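Local coordinates for uncharacterized protein (Sulfolobus solfataricus, PDB 3EXC) that cuts single-stranded RNA as a homodimeric, magnesium-dependent endoribonuclease, a Cas2 protein of the CRISPR adaptive immune system, at residues S16-L21 / I33-F38. The protein carries 2 engineered substitutions. Numbering follows the deposited sequence.
With NA (sodium ion), chain C.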
loop_
_atom_site.group_PDB
_atom_site.type_symbol
_atom_site.label_atom_id
_atom_site.label_comp_id
_atom_site.label_asym_id
_atom_site.label_seq_id
_atom_site.Cartn_x
_atom_site.Cartn_y
_atom_site.Cartn_z
ATOM N N SER A 16 -12.066 5.037 13.936
ATOM C CA SER A 16 -11.711 4.352 15.139
ATOM C C SER A 16 -11.152 2.944 14.895
ATOM O O SER A 16 -10.227 2.513 15.580
ATOM C CB SER A 16 -12.950 4.327 16.007
ATOM O OG SER A 16 -12.761 3.396 17.031
ATOM N N LYS A 17 -11.712 2.236 13.914
ATOM C CA LYS A 17 -11.191 0.942 13.508
ATOM C C LYS A 17 -9.827 1.096 12.882
ATOM O O LYS A 17 -8.967 0.259 13.120
ATOM C CB LYS A 17 -12.104 0.226 12.508
ATOM C CG LYS A 17 -13.431 -0.262 13.073
ATOM C CD LYS A 17 -14.072 -1.208 12.080
ATOM C CE LYS A 17 -15.532 -0.860 11.798
ATOM N NZ LYS A 17 -16.484 -1.536 12.713
ATOM N N ARG A 18 -9.625 2.153 12.096
ATOM C CA ARG A 18 -8.310 2.390 11.499
ATOM C C ARG A 18 -7.179 2.475 12.536
ATOM O O ARG A 18 -6.122 1.895 12.356
ATOM C CB ARG A 18 -8.252 3.608 10.556
ATOM C CG ARG A 18 -6.823 3.905 9.959
ATOM C CD ARG A 18 -6.801 4.735 8.656
ATOM N NE ARG A 18 -7.548 5.941 8.944
ATOM C CZ ARG A 18 -8.879 6.025 8.840
ATOM N NH1 ARG A 18 -9.553 4.977 8.393
ATOM N NH2 ARG A 18 -9.543 7.138 9.159
ATOM N N ASN A 19 -7.356 3.169 13.647
ATOM C CA ASN A 19 -6.205 3.170 14.527
ATOM C C ASN A 19 -6.116 2.046 15.525
ATOM O O ASN A 19 -5.018 1.779 15.994
ATOM C CB ASN A 19 -6.007 4.493 15.203
ATOM C CG ASN A 19 -7.259 5.084 15.627
ATOM O OD1 ASN A 19 -7.289 6.256 15.987
ATOM N ND2 ASN A 19 -8.338 4.295 15.595
ATOM N N LYS A 20 -7.228 1.370 15.835
ATOM C CA LYS A 20 -7.119 0.049 16.445
ATOM C C LYS A 20 -6.207 -0.853 15.606
ATOM O O LYS A 20 -5.318 -1.513 16.142
ATOM C CB LYS A 20 -8.466 -0.586 16.529
ATOM C CG LYS A 20 -8.528 -1.757 17.502
ATOM C CD LYS A 20 -9.992 -2.273 17.677
ATOM C CE LYS A 20 -10.237 -2.785 19.046
ATOM N NZ LYS A 20 -11.677 -3.071 19.255
ATOM N N LEU A 21 -6.424 -0.877 14.292
ATOM C CA LEU A 21 -5.599 -1.715 13.372
ATOM C C LEU A 21 -4.143 -1.268 13.369
ATOM O O LEU A 21 -3.280 -2.081 13.592
ATOM C CB LEU A 21 -6.168 -1.701 11.947
ATOM C CG LEU A 21 -5.429 -2.586 10.941
ATOM C CD1 LEU A 21 -5.544 -4.039 11.318
ATOM C CD2 LEU A 21 -5.999 -2.348 9.550
ATOM N N ILE A 33 4.935 2.751 7.492
ATOM C CA ILE A 33 5.657 3.457 6.430
ATOM C C ILE A 33 4.806 4.593 5.838
ATOM O O ILE A 33 5.369 5.464 5.208
ATOM C CB ILE A 33 6.084 2.528 5.269
ATOM C CG1 ILE A 33 4.879 1.874 4.679
ATOM C CG2 ILE A 33 7.021 1.491 5.757
ATOM C CD1 ILE A 33 5.118 1.059 3.288
ATOM N N GLN A 34 3.471 4.565 5.975
ATOM C CA GLN A 34 2.604 5.666 5.477
ATOM C C GLN A 34 1.372 5.636 6.267
ATOM O O GLN A 34 1.148 4.688 6.981
ATOM C CB GLN A 34 2.023 5.323 4.123
ATOM C CG GLN A 34 2.879 5.478 3.052
ATOM C CD GLN A 34 2.166 5.421 1.746
ATOM O OE1 GLN A 34 0.935 5.600 1.665
ATOM N NE2 GLN A 34 2.961 5.323 0.672
ATOM N N ARG A 35 0.486 6.585 6.026
ATOM C CA ARG A 35 -0.775 6.631 6.759
ATOM C C ARG A 35 -1.584 5.306 6.776
ATOM O O ARG A 35 -2.288 4.981 7.758
ATOM C CB ARG A 35 -1.647 7.771 6.248
ATOM C CG ARG A 35 -3.090 7.508 6.347
ATOM C CD ARG A 35 -3.898 8.606 5.690
ATOM N NE ARG A 35 -5.245 8.089 5.529
ATOM C CZ ARG A 35 -6.207 8.255 6.420
ATOM N NH1 ARG A 35 -5.978 8.950 7.522
ATOM N NH2 ARG A 35 -7.400 7.729 6.208
ATOM N N SER A 36 -1.551 4.542 5.703
ATOM C CA SER A 36 -2.347 3.294 5.812
ATOM C C SER A 36 -1.548 2.082 5.319
ATOM O O SER A 36 -2.076 1.269 4.588
ATOM C CB SER A 36 -3.689 3.461 5.075
ATOM O OG SER A 36 -4.575 4.299 5.824
ATOM N N ALA A 37 -0.268 1.996 5.697
ATOM C CA ALA A 37 0.585 0.932 5.181
ATOM C C ALA A 37 1.650 0.668 6.215
ATOM O O ALA A 37 2.142 1.574 6.857
ATOM C CB ALA A 37 1.191 1.349 3.833
ATOM N N PHE A 38 1.962 -0.587 6.404
ATOM C CA PHE A 38 2.974 -1.017 7.357
ATOM C C PHE A 38 3.837 -2.054 6.645
ATOM O O PHE A 38 3.351 -2.677 5.677
ATOM C CB PHE A 38 2.294 -1.723 8.539
ATOM C CG PHE A 38 1.827 -0.798 9.614
ATOM C CD1 PHE A 38 2.515 -0.726 10.812
ATOM C CD2 PHE A 38 0.694 0.006 9.415
ATOM C CE1 PHE A 38 2.062 0.159 11.839
ATOM C CE2 PHE A 38 0.230 0.910 10.376
ATOM C CZ PHE A 38 0.898 0.993 11.597
HETATM NA NA NA C . -1.485 5.307 2.586
HETATM O O HOH W 1 -2.742 3.064 1.436
HETATM O O HOH W 2 -3.809 6.723 2.642
#
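In the ferredoxin-like fold of Cas2, the bulged hairpin turn between strands 31-34 and 37-41 meets helix 15-27 through Arg18, Arg35 and Ser36. Arginine suits both main positions, being long enough to bridge backbones 8.3 Å apart at the CA atoms of Arg18 and Ser36. In Arg18, CG anti to its own N (chi1 177°) and a nearly extended chi2 send CD to 3.6 Å from Ser36 OG; serine's one-atom polar tip lets that methylene come in. The bend at chi3 (54°) then turns NE and the guanidinium toward extended Arg35, whose NH2 lies over one guanidinium face, 3.3 Å from Arg18 NE, the planes 47° apart. Both atoms are donors, ruling out a hydrogen bond, and both groups cationic; the salt bridge from Arg18 NH2 to Asp15 probably eases this approach of like charges. A classic beta bulge, Ile33 and Gln34 facing Ala37, shapes the hairpin. Gln34 OE1 binds sodium at 2.6 Å, together with Tyr10 O of the second subunit. Asp11 of that subunit, the predicted magnesium ligand, accepts a hydrogen bond from Arg35 N. Within the chain, Arg18 and Ser36 both pack on Tyr10 of strand 5-11, the neighbour of strand 37-41.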